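Local coordinates for protein restriction endonuclease PacI (PDB 3M7K) that cuts double-stranded DNA at a rare eight-base-pair target site as an HNH restriction endonuclease with a beta-beta-alpha-metal active site, at residues M23-Y35 with N44-S58. Residues are numbered along the deposited sequence; the frame is centred on the assembly and turned at random. Where two conformers were deposited one is given.
Sequences MCKGCMTWQNLSY and NTFTKATFLAWYGLS. With PT (platinum (II) ion), chain G; ZN (zinc ion), chain E; nucleotides of chain C; nucleotides of chain B.
The helical segments 25-35 and 48-55 pass with their axes 10.0 Å apart and their directions at 124°, and Gly26 lies closest to Leu52, the CA atoms 6.0 Å apart. The side chain of Phe51 packs as a knob into the hole formed by Gly26, Thr29, Trp30 and Leu33: its edge meets Gly26 O, while CZ lies 3.6 Å from Thr29 CG2. With CG anti to the backbone N (chi1 169°), the Trp30 indole reaches across to the other helix's first turn. Lys48 CB sits 3.8 Å from the centroid of the indole five-membered ring, 19° off its normal, a CH-pi contact, and Phe46 O approaches the ring edge at CH2. With the indole of Trp30 cut back to an alanine, the Lys48 methylenes are likely to lose their aromatic surface, and a gap would probably open beside Phe46 and Phe51. Beyond the indole, extended Lys48 brings NZ to 3.4 Å from Cys27 SG, a ligand of the four-cysteine zinc site that Cys24, Cys4 and Cys7 complete. Cys24 SG, besides binding zinc, caps the helix by accepting from Cys27 N (3.4 Å). From another side of helix 25-40, Asn32 hydrogen-bonds to the adenine of DA3 of chain C, OD1 accepting from N6 (2.9 Å) and ND2 donating to N7 (3.1 Å).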
ATOM      1  N   MET A  23      16.322 -21.272  12.073  1.00 55.91           N
ATOM      2  CA  MET A  23      16.368 -20.044  12.885  1.00 53.68           C
ATOM      3  C   MET A  23      14.991 -19.706  13.503  1.00 51.01           C
ATOM      4  O   MET A  23      13.954 -19.936  12.871  1.00 51.26           O
ATOM      5  CB  MET A  23      16.935 -18.844  12.061  1.00 54.47           C
ATOM      6  CG  MET A  23      16.363 -18.627  10.623  1.00 56.55           C
ATOM      7  SD  MET A  23      17.047 -17.204   9.642  1.00 55.60           S
ATOM      8  CE  MET A  23      18.770 -17.723   9.605  1.00 60.68           C
ATOM      9  N   CYS A  24      14.974 -19.188  14.732  1.00 47.00           N
ATOM     10  CA  CYS A  24      13.730 -18.695  15.309  1.00 44.00           C
ATOM     11  C   CYS A  24      13.306 -17.370  14.620  1.00 42.25           C
ATOM     12  O   CYS A  24      14.100 -16.751  13.886  1.00 40.94           O
ATOM     13  CB  CYS A  24      13.851 -18.516  16.820  1.00 43.60           C
ATOM     14  SG  CYS A  24      14.748 -17.046  17.366  1.00 42.94           S
ATOM     15  N   LYS A  25      12.070 -16.943  14.865  1.00 40.28           N
ATOM     16  CA  LYS A  25      11.546 -15.723  14.234  1.00 39.02           C
ATOM     17  C   LYS A  25      12.382 -14.497  14.643  1.00 38.32           C
ATOM     18  O   LYS A  25      12.632 -13.620  13.833  1.00 37.94           O
ATOM     19  CB  LYS A  25      10.057 -15.507  14.573  1.00 38.41           C
ATOM     20  CG  LYS A  25       9.085 -16.555  13.964  1.00 38.69           C
ATOM     21  CD  LYS A  25       7.692 -16.445  14.598  1.00 37.03           C
ATOM     22  CE  LYS A  25       6.639 -17.265  13.857  1.00 37.26           C
ATOM     23  NZ  LYS A  25       5.297 -17.093  14.501  1.00 37.58           N
ATOM     24  N   GLY A  26      12.816 -14.448  15.901  1.00 38.09           N
ATOM     25  CA  GLY A  26      13.622 -13.323  16.405  1.00 37.39           C
ATOM     26  C   GLY A  26      14.955 -13.203  15.694  1.00 38.17           C
ATOM     27  O   GLY A  26      15.392 -12.096  15.307  1.00 37.86           O
ATOM     28  N   CYS A  27      15.604 -14.345  15.502  1.00 38.25           N
ATOM     29  CA  CYS A  27      16.898 -14.376  14.824  1.00 39.33           C
ATOM     30  C   CYS A  27      16.763 -14.007  13.345  1.00 39.01           C
ATOM     31  O   CYS A  27      17.572 -13.242  12.816  1.00 39.37           O
ATOM     32  CB  CYS A  27      17.565 -15.747  14.977  1.00 39.57           C
ATOM     33  SG  CYS A  27      18.323 -16.071  16.613  1.00 41.95           S
ATOM     34  N   MET A  28      15.756 -14.560  12.681  1.00 39.09           N
ATOM     35  CA  MET A  28      15.520 -14.261  11.267  1.00 38.83           C
ATOM     36  C   MET A  28      15.115 -12.792  11.102  1.00 37.90           C
ATOM     37  O   MET A  28      15.596 -12.116  10.194  1.00 38.07           O
ATOM     38  CB  MET A  28      14.483 -15.227  10.677  1.00 40.12           C
ATOM     39  CG  MET A  28      14.047 -14.967   9.232  1.00 43.23           C
ATOM     40  SD  MET A  28      15.088 -15.706   7.951  1.00 51.34           S
ATOM     41  CE  MET A  28      16.483 -14.562   7.900  1.00 48.39           C
ATOM     42  N   THR A  29      14.253 -12.285  11.985  1.00 36.27           N
ATOM     43  CA  THR A  29      13.859 -10.880  11.889  1.00 35.64           C
ATOM     44  C   THR A  29      15.056  -9.950  12.163  1.00 35.73           C
ATOM     45  O   THR A  29      15.232  -8.962  11.462  1.00 34.83           O
ATOM     46  CB  THR A  29      12.640 -10.541  12.748  1.00 34.98           C
ATOM     47  OG1 THR A  29      11.551 -11.368  12.329  1.00 34.51           O
ATOM     48  CG2 THR A  29      12.227  -9.097  12.539  1.00 33.56           C
ATOM     49  N   TRP A  30      15.893 -10.292  13.138  1.00 36.66           N
ATOM     50  CA  TRP A  30      17.108  -9.507  13.381  1.00 37.56           C
ATOM     51  C   TRP A  30      18.053  -9.492  12.178  1.00 38.23           C
ATOM     52  O   TRP A  30      18.588  -8.429  11.823  1.00 38.83           O
ATOM     53  CB  TRP A  30      17.864  -9.980  14.634  1.00 38.27           C
ATOM     54  CG  TRP A  30      19.244  -9.354  14.758  1.00 38.79           C
ATOM     55  CD1 TRP A  30      20.447  -9.986  14.597  1.00 41.18           C
ATOM     56  CD2 TRP A  30      19.546  -7.979  15.031  1.00 39.62           C
ATOM     57  NE1 TRP A  30      21.481  -9.091  14.777  1.00 40.84           N
ATOM     58  CE2 TRP A  30      20.958  -7.856  15.045  1.00 40.76           C
ATOM     59  CE3 TRP A  30      18.762  -6.838  15.268  1.00 40.20           C
ATOM     60  CZ2 TRP A  30      21.608  -6.636  15.293  1.00 41.11           C
ATOM     61  CZ3 TRP A  30      19.405  -5.628  15.531  1.00 41.55           C
ATOM     62  CH2 TRP A  30      20.815  -5.540  15.546  1.00 42.09           C
ATOM     63  N   GLN A  31      18.262 -10.659  11.565  1.00 38.27           N
ATOM     64  CA  GLN A  31      19.103 -10.781  10.359  1.00 39.02           C
ATOM     65  C   GLN A  31      18.563  -9.877   9.242  1.00 38.42           C
ATOM     66  O   GLN A  31      19.322  -9.141   8.599  1.00 37.71           O
ATOM     67  CB  GLN A  31      19.147 -12.254   9.892  1.00 39.70           C
ATOM     68  CG  GLN A  31      20.017 -12.539   8.657  1.00 44.11           C
ATOM     69  CD  GLN A  31      20.004 -14.032   8.220  1.00 48.86           C
ATOM     70  OE1 GLN A  31      20.024 -14.342   7.024  1.00 50.93           O
ATOM     71  NE2 GLN A  31      19.974 -14.949   9.196  1.00 50.61           N
ATOM     72  N   ASN A  32      17.240  -9.904   9.051  1.00 37.69           N
ATOM     73  CA  ASN A  32      16.609  -9.096   8.022  1.00 37.63           C
ATOM     74  C   ASN A  32      16.772  -7.615   8.323  1.00 38.03           C
ATOM     75  O   ASN A  32      17.074  -6.835   7.430  1.00 37.70           O
ATOM     76  CB  ASN A  32      15.118  -9.446   7.892  1.00 36.76           C
ATOM     77  CG  ASN A  32      14.886 -10.753   7.126  1.00 36.94           C
ATOM     78  OD1 ASN A  32      15.616 -11.073   6.181  1.00 36.85           O
ATOM     79  ND2 ASN A  32      13.867 -11.504   7.527  1.00 34.24           N
ATOM     80  N   LEU A  33      16.540  -7.240   9.581  1.00 38.52           N
ATOM     81  CA  LEU A  33      16.645  -5.855  10.012  1.00 39.69           C
ATOM     82  C   LEU A  33      18.045  -5.323   9.700  1.00 40.71           C
ATOM     83  O   LEU A  33      18.176  -4.245   9.117  1.00 40.43           O
ATOM     84  CB  LEU A  33      16.304  -5.735  11.504  1.00 39.81           C
ATOM     85  CG  LEU A  33      16.135  -4.339  12.105  1.00 40.94           C
ATOM     86  CD1 LEU A  33      15.261  -4.404  13.344  1.00 41.62           C
ATOM     87  CD2 LEU A  33      17.496  -3.767  12.455  1.00 41.19           C
ATOM     88  N   SER A  34      19.071  -6.093  10.064  1.00 41.79           N
ATOM     89  CA  SER A  34      20.481  -5.726   9.820  1.00 43.23           C
ATOM     90  C   SER A  34      20.829  -5.558   8.346  1.00 43.64           C
ATOM     91  O   SER A  34      21.345  -4.511   7.941  1.00 43.29           O
ATOM     92  CB  SER A  34      21.428  -6.755  10.442  1.00 43.89           C
ATOM     93  OG  SER A  34      21.287  -6.767  11.850  1.00 46.22           O
ATOM     94  N   TYR A  35      20.545  -6.598   7.558  1.00 44.24           N
ATOM     95  CA  TYR A  35      20.723  -6.580   6.116  1.00 44.56           C
ATOM     96  C   TYR A  35      19.924  -5.435   5.473  1.00 44.23           C
ATOM     97  O   TYR A  35      20.460  -4.704   4.644  1.00 44.52           O
ATOM     98  CB  TYR A  35      20.289  -7.930   5.519  1.00 45.33           C
ATOM     99  CG  TYR A  35      20.452  -8.064   4.008  1.00 45.90           C
ATOM    100  CD1 TYR A  35      21.691  -8.396   3.441  1.00 48.62           C
ATOM    101  CD2 TYR A  35      19.370  -7.897   3.150  1.00 47.91           C
ATOM    102  CE1 TYR A  35      21.840  -8.530   2.066  1.00 48.26           C
ATOM    103  CE2 TYR A  35      19.511  -8.030   1.756  1.00 47.43           C
ATOM    104  CZ  TYR A  35      20.747  -8.346   1.233  1.00 48.63           C
ATOM    105  OH  TYR A  35      20.877  -8.482  -0.127  1.00 49.15           O
ATOM    106  N   ASN A  44      21.197   1.652  12.418  1.00 49.68           N
ATOM    107  CA  ASN A  44      20.645   0.610  13.276  1.00 48.99           C
ATOM    108  C   ASN A  44      21.303   0.689  14.652  1.00 48.70           C
ATOM    109  O   ASN A  44      22.434   0.237  14.819  1.00 49.33           O
ATOM    110  CB  ASN A  44      20.897  -0.774  12.666  1.00 48.73           C
ATOM    111  CG  ASN A  44      20.365  -1.906  13.538  1.00 48.33           C
ATOM    112  OD1 ASN A  44      19.612  -1.675  14.486  1.00 46.79           O
ATOM    113  ND2 ASN A  44      20.745  -3.142  13.207  1.00 46.25           N
ATOM    114  N   THR A  45      20.597   1.259  15.629  1.00 48.03           N
ATOM    115  CA  THR A  45      21.125   1.350  16.988  1.00 47.84           C
ATOM    116  C   THR A  45      20.686   0.216  17.935  1.00 46.97           C
ATOM    117  O   THR A  45      21.188   0.139  19.066  1.00 47.31           O
ATOM    118  CB  THR A  45      20.886   2.749  17.637  1.00 48.23           C
ATOM    119  OG1 THR A  45      19.480   2.994  17.745  1.00 50.03           O
ATOM    120  CG2 THR A  45      21.536   3.858  16.806  1.00 48.41           C
ATOM    121  N   PHE A  46      19.780  -0.669  17.492  1.00 45.64           N
ATOM    122  CA  PHE A  46      19.543  -1.944  18.196  1.00 44.38           C
ATOM    123  C   PHE A  46      20.824  -2.786  18.214  1.00 44.32           C
ATOM    124  O   PHE A  46      21.570  -2.789  17.235  1.00 44.73           O
ATOM    125  CB  PHE A  46      18.500  -2.806  17.475  1.00 44.27           C
ATOM    126  CG  PHE A  46      17.076  -2.433  17.753  1.00 42.95           C
ATOM    127  CD1 PHE A  46      16.311  -1.816  16.767  1.00 41.76           C
ATOM    128  CD2 PHE A  46      16.483  -2.747  18.975  1.00 41.54           C
ATOM    129  CE1 PHE A  46      14.990  -1.485  16.992  1.00 41.02           C
ATOM    130  CE2 PHE A  46      15.159  -2.415  19.224  1.00 41.23           C
ATOM    131  CZ  PHE A  46      14.402  -1.784  18.226  1.00 41.75           C
ATOM    132  N   THR A  47      21.068  -3.497  19.313  1.00 43.14           N
ATOM    133  CA  THR A  47      21.943  -4.675  19.293  1.00 42.63           C
ATOM    134  C   THR A  47      21.026  -5.883  19.235  1.00 42.01           C
ATOM    135  O   THR A  47      19.825  -5.761  19.511  1.00 41.42           O
ATOM    136  CB  THR A  47      22.810  -4.809  20.557  1.00 42.61           C
ATOM    137  OG1 THR A  47      21.968  -4.878  21.724  1.00 42.24           O
ATOM    138  CG2 THR A  47      23.808  -3.658  20.658  1.00 42.97           C
ATOM    139  N   LYS A  48      21.583  -7.043  18.885  1.00 41.76           N
ATOM    140  CA  LYS A  48      20.776  -8.267  18.794  1.00 40.68           C
ATOM    141  C   LYS A  48      20.042  -8.529  20.116  1.00 40.10           C
ATOM    142  O   LYS A  48      18.849  -8.797  20.104  1.00 39.64           O
ATOM    143  CB  LYS A  48      21.605  -9.492  18.384  1.00 40.77           C
ATOM    144  CG  LYS A  48      20.752 -10.763  18.230  1.00 39.43           C
ATOM    145  CD  LYS A  48      21.483 -11.878  17.467  1.00 40.77           C
ATOM    146  CE  LYS A  48      20.503 -12.961  17.036  1.00 40.66           C
ATOM    147  NZ  LYS A  48      21.195 -14.230  16.613  1.00 42.15           N
ATOM    148  N   ALA A  49      20.757  -8.417  21.236  1.00 38.95           N
ATOM    149  CA  ALA A  49      20.183  -8.628  22.583  1.00 38.78           C
ATOM    150  C   ALA A  49      19.004  -7.685  22.935  1.00 38.54           C
ATOM    151  O   ALA A  49      17.956  -8.129  23.465  1.00 38.34           O
ATOM    152  CB  ALA A  49      21.296  -8.553  23.671  1.00 38.65           C
ATOM    153  N   THR A  50      19.191  -6.396  22.650  1.00 38.09           N
ATOM    154  CA  THR A  50      18.115  -5.439  22.872  0.50 38.02           C
ATOM    155  C   THR A  50      16.960  -5.691  21.897  1.00 37.70           C
ATOM    156  O   THR A  50      15.788  -5.617  22.301  1.00 36.89           O
ATOM    157  CB  THR A  50      18.568  -3.943  22.875  0.50 38.15           C
ATOM    158  OG1 THR A  50      17.412  -3.108  23.039  0.50 38.50           O
ATOM    159  CG2 THR A  50      19.231  -3.553  21.583  0.50 38.89           C
ATOM    160  N   PHE A  51      17.269  -6.032  20.647  1.00 37.49           N
ATOM    161  CA  PHE A  51      16.206  -6.347  19.690  1.00 37.80           C
ATOM    162  C   PHE A  51      15.378  -7.537  20.135  1.00 37.99           C
ATOM    163  O   PHE A  51      14.161  -7.490  20.053  1.00 38.72           O
ATOM    164  CB  PHE A  51      16.713  -6.595  18.264  1.00 37.91           C
ATOM    165  CG  PHE A  51      15.611  -7.033  17.321  1.00 37.97           C
ATOM    166  CD1 PHE A  51      14.648  -6.122  16.881  1.00 38.35           C
ATOM    167  CD2 PHE A  51      15.495  -8.363  16.940  1.00 38.09           C
ATOM    168  CE1 PHE A  51      13.603  -6.542  16.034  1.00 38.23           C
ATOM    169  CE2 PHE A  51      14.466  -8.792  16.114  1.00 38.22           C
ATOM    170  CZ  PHE A  51      13.517  -7.880  15.657  1.00 38.43           C
ATOM    171  N   LEU A  52      16.036  -8.597  20.605  1.00 38.14           N
ATOM    172  CA  LEU A  52      15.323  -9.812  21.019  1.00 38.27           C
ATOM    173  C   LEU A  52      14.418  -9.546  22.213  1.00 37.52           C
ATOM    174  O   LEU A  52      13.300 -10.071  22.259  1.00 37.81           O
ATOM    175  CB  LEU A  52      16.269 -10.991  21.290  1.00 38.31           C
ATOM    176  CG  LEU A  52      17.030 -11.630  20.115  1.00 39.32           C
ATOM    177  CD1 LEU A  52      17.861 -12.802  20.639  1.00 41.76           C
ATOM    178  CD2 LEU A  52      16.130 -12.108  18.997  1.00 39.26           C
ATOM    179  N   ALA A  53      14.870  -8.707  23.145  1.00 36.19           N
ATOM    180  CA  ALA A  53      14.018  -8.316  24.270  1.00 35.80           C
ATOM    181  C   ALA A  53      12.855  -7.448  23.803  1.00 35.52           C
ATOM    182  O   ALA A  53      11.736  -7.574  24.302  1.00 35.41           O
ATOM    183  CB  ALA A  53      14.828  -7.588  25.365  1.00 35.67           C
ATOM    184  N   TRP A  54      13.141  -6.550  22.862  1.00 35.86           N
ATOM    185  CA  TRP A  54      12.127  -5.672  22.285  1.00 35.52           C
ATOM    186  C   TRP A  54      11.092  -6.503  21.521  1.00 35.39           C
ATOM    187  O   TRP A  54       9.881  -6.251  21.635  1.00 35.90           O
ATOM    188  CB  TRP A  54      12.803  -4.625  21.400  1.00 35.50           C
ATOM    189  CG  TRP A  54      11.872  -3.642  20.739  1.00 36.30           C
ATOM    190  CD1 TRP A  54      11.435  -2.441  21.250  1.00 36.80           C
ATOM    191  CD2 TRP A  54      11.264  -3.785  19.463  1.00 35.64           C
ATOM    192  NE1 TRP A  54      10.587  -1.831  20.354  1.00 36.79           N
ATOM    193  CE2 TRP A  54      10.465  -2.636  19.247  1.00 37.37           C
ATOM    194  CE3 TRP A  54      11.315  -4.775  18.468  1.00 36.41           C
ATOM    195  CZ2 TRP A  54       9.718  -2.448  18.066  1.00 37.90           C
ATOM    196  CZ3 TRP A  54      10.571  -4.586  17.294  1.00 36.92           C
ATOM    197  CH2 TRP A  54       9.788  -3.429  17.106  1.00 37.05           C
ATOM    198  N   TYR A  55      11.561  -7.507  20.780  1.00 34.73           N
ATOM    199  CA  TYR A  55      10.694  -8.281  19.882  1.00 35.08           C
ATOM    200  C   TYR A  55       9.758  -9.198  20.674  1.00 35.51           C
ATOM    201  O   TYR A  55       8.675  -9.569  20.196  1.00 35.53           O
ATOM    202  CB  TYR A  55      11.536  -9.099  18.885  1.00 34.10           C
ATOM    203  CG  TYR A  55      10.792  -9.592  17.636  1.00 33.78           C
ATOM    204  CD1 TYR A  55      10.760 -10.949  17.317  1.00 33.76           C
ATOM    205  CD2 TYR A  55      10.154  -8.701  16.771  1.00 33.35           C
ATOM    206  CE1 TYR A  55      10.097 -11.419  16.167  1.00 33.61           C
ATOM    207  CE2 TYR A  55       9.475  -9.156  15.620  1.00 33.08           C
ATOM    208  CZ  TYR A  55       9.465 -10.521  15.326  1.00 33.21           C
ATOM    209  OH  TYR A  55       8.818 -10.986  14.220  1.00 33.89           O
ATOM    210  N   GLY A  56      10.186  -9.562  21.880  1.00 36.39           N
ATOM    211  CA  GLY A  56       9.418 -10.444  22.737  1.00 37.71           C
ATOM    212  C   GLY A  56       9.072 -11.779  22.099  1.00 38.17           C
ATOM    213  O   GLY A  56       9.859 -12.370  21.343  1.00 37.45           O
ATOM    214  N   LEU A  57       7.868 -12.240  22.397  1.00 39.29           N
ATOM    215  CA  LEU A  57       7.434 -13.557  21.966  1.00 40.18           C
ATOM    216  C   LEU A  57       6.138 -13.498  21.181  1.00 40.21           C
ATOM    217  O   LEU A  57       5.305 -12.606  21.384  1.00 40.84           O
ATOM    218  CB  LEU A  57       7.270 -14.476  23.168  1.00 39.69           C
ATOM    219  CG  LEU A  57       8.550 -14.769  23.956  1.00 41.72           C
ATOM    220  CD1 LEU A  57       8.193 -15.494  25.216  1.00 39.51           C
ATOM    221  CD2 LEU A  57       9.583 -15.568  23.107  1.00 41.79           C
ATOM    222  N   SER A  58       5.969 -14.488  20.313  1.00 40.56           N
ATOM    223  CA  SER A  58       4.913 -14.511  19.298  1.00 40.27           C
ATOM    224  C   SER A  58       3.498 -14.196  19.786  1.00 40.64           C
ATOM    225  O   SER A  58       2.751 -13.467  19.113  1.00 40.14           O
ATOM    226  CB  SER A  58       4.909 -15.862  18.611  1.00 39.86           C
ATOM    227  OG  SER A  58       4.141 -15.810  17.426  1.00 40.08           O
TER
HETATM  228 PT    PT G 146      15.885 -17.649   8.059  0.50 62.61          PT
HETATM  229 ZN    ZN E 144      16.966 -17.594  17.672  1.00 37.76          ZN
ATOM    230  P    DA C   3       8.816 -14.100   7.488  1.00 29.33           P
ATOM    231  OP1  DA C   3       7.452 -14.317   8.031  1.00 28.64           O
ATOM    232  OP2  DA C   3       9.907 -13.678   8.407  1.00 28.71           O
ATOM    233  O5'  DA C   3       9.329 -15.395   6.747  1.00 30.29           O
ATOM    234  C5'  DA C   3       8.436 -16.334   6.183  1.00 34.19           C
ATOM    235  C4'  DA C   3       9.214 -17.384   5.387  1.00 37.06           C
ATOM    236  O4'  DA C   3      10.186 -16.712   4.547  1.00 36.98           O
ATOM    237  C3'  DA C   3      10.051 -18.381   6.185  1.00 39.96           C
ATOM    238  O3'  DA C   3      10.233 -19.556   5.404  1.00 44.99           O
ATOM    239  C2'  DA C   3      11.391 -17.664   6.338  1.00 39.05           C
ATOM    240  C1'  DA C   3      11.512 -17.010   4.960  1.00 37.62           C
ATOM    241  N9   DA C   3      12.284 -15.765   4.943  1.00 36.16           N
ATOM    242  C8   DA C   3      12.385 -14.823   5.928  1.00 35.54           C
ATOM    243  N7   DA C   3      13.146 -13.802   5.603  1.00 35.41           N
ATOM    244  C5   DA C   3      13.581 -14.109   4.312  1.00 36.22           C
ATOM    245  C6   DA C   3      14.414 -13.440   3.376  1.00 35.60           C
ATOM    246  N6   DA C   3      15.012 -12.270   3.607  1.00 34.65           N
ATOM    247  N1   DA C   3      14.609 -14.021   2.173  1.00 35.44           N
ATOM    248  C2   DA C   3      14.028 -15.199   1.906  1.00 35.25           C
ATOM    249  N3   DA C   3      13.228 -15.915   2.694  1.00 36.76           N
ATOM    250  C4   DA C   3      13.047 -15.310   3.893  1.00 36.31           C
TER
ATOM    251  P    DC B   5      24.011  -9.574  -1.774  1.00 72.07           P
ATOM    252  OP1  DC B   5      25.023  -8.845  -2.576  1.00 72.64           O
ATOM    253  OP2  DC B   5      23.136  -8.800  -0.859  1.00 71.75           O
ATOM    254  O5'  DC B   5      23.116 -10.433  -2.775  1.00 70.79           O
ATOM    255  C5'  DC B   5      21.777 -10.650  -2.443  1.00 67.34           C
ATOM    256  C4'  DC B   5      21.237 -11.899  -3.097  1.00 64.75           C
ATOM    257  O4'  DC B   5      21.114 -12.937  -2.089  1.00 63.04           O
ATOM    258  C3'  DC B   5      19.835 -11.643  -3.637  1.00 63.16           C
ATOM    259  O3'  DC B   5      19.537 -12.472  -4.754  1.00 63.14           O
ATOM    260  C2'  DC B   5      18.949 -11.994  -2.453  1.00 62.36           C
ATOM    261  C1'  DC B   5      19.733 -13.124  -1.782  1.00 61.98           C
ATOM    262  N1   DC B   5      19.464 -13.168  -0.312  1.00 59.78           N
ATOM    263  C2   DC B   5      18.771 -14.273   0.216  1.00 59.49           C
ATOM    264  O2   DC B   5      18.419 -15.197  -0.528  1.00 59.83           O
ATOM    265  N3   DC B   5      18.507 -14.314   1.547  1.00 60.05           N
ATOM    266  C4   DC B   5      18.897 -13.305   2.343  1.00 60.13           C
ATOM    267  N4   DC B   5      18.609 -13.409   3.647  1.00 59.34           N
ATOM    268  C5   DC B   5      19.603 -12.166   1.827  1.00 60.10           C
ATOM    269  C6   DC B   5      19.856 -12.138   0.504  1.00 59.79           C
TER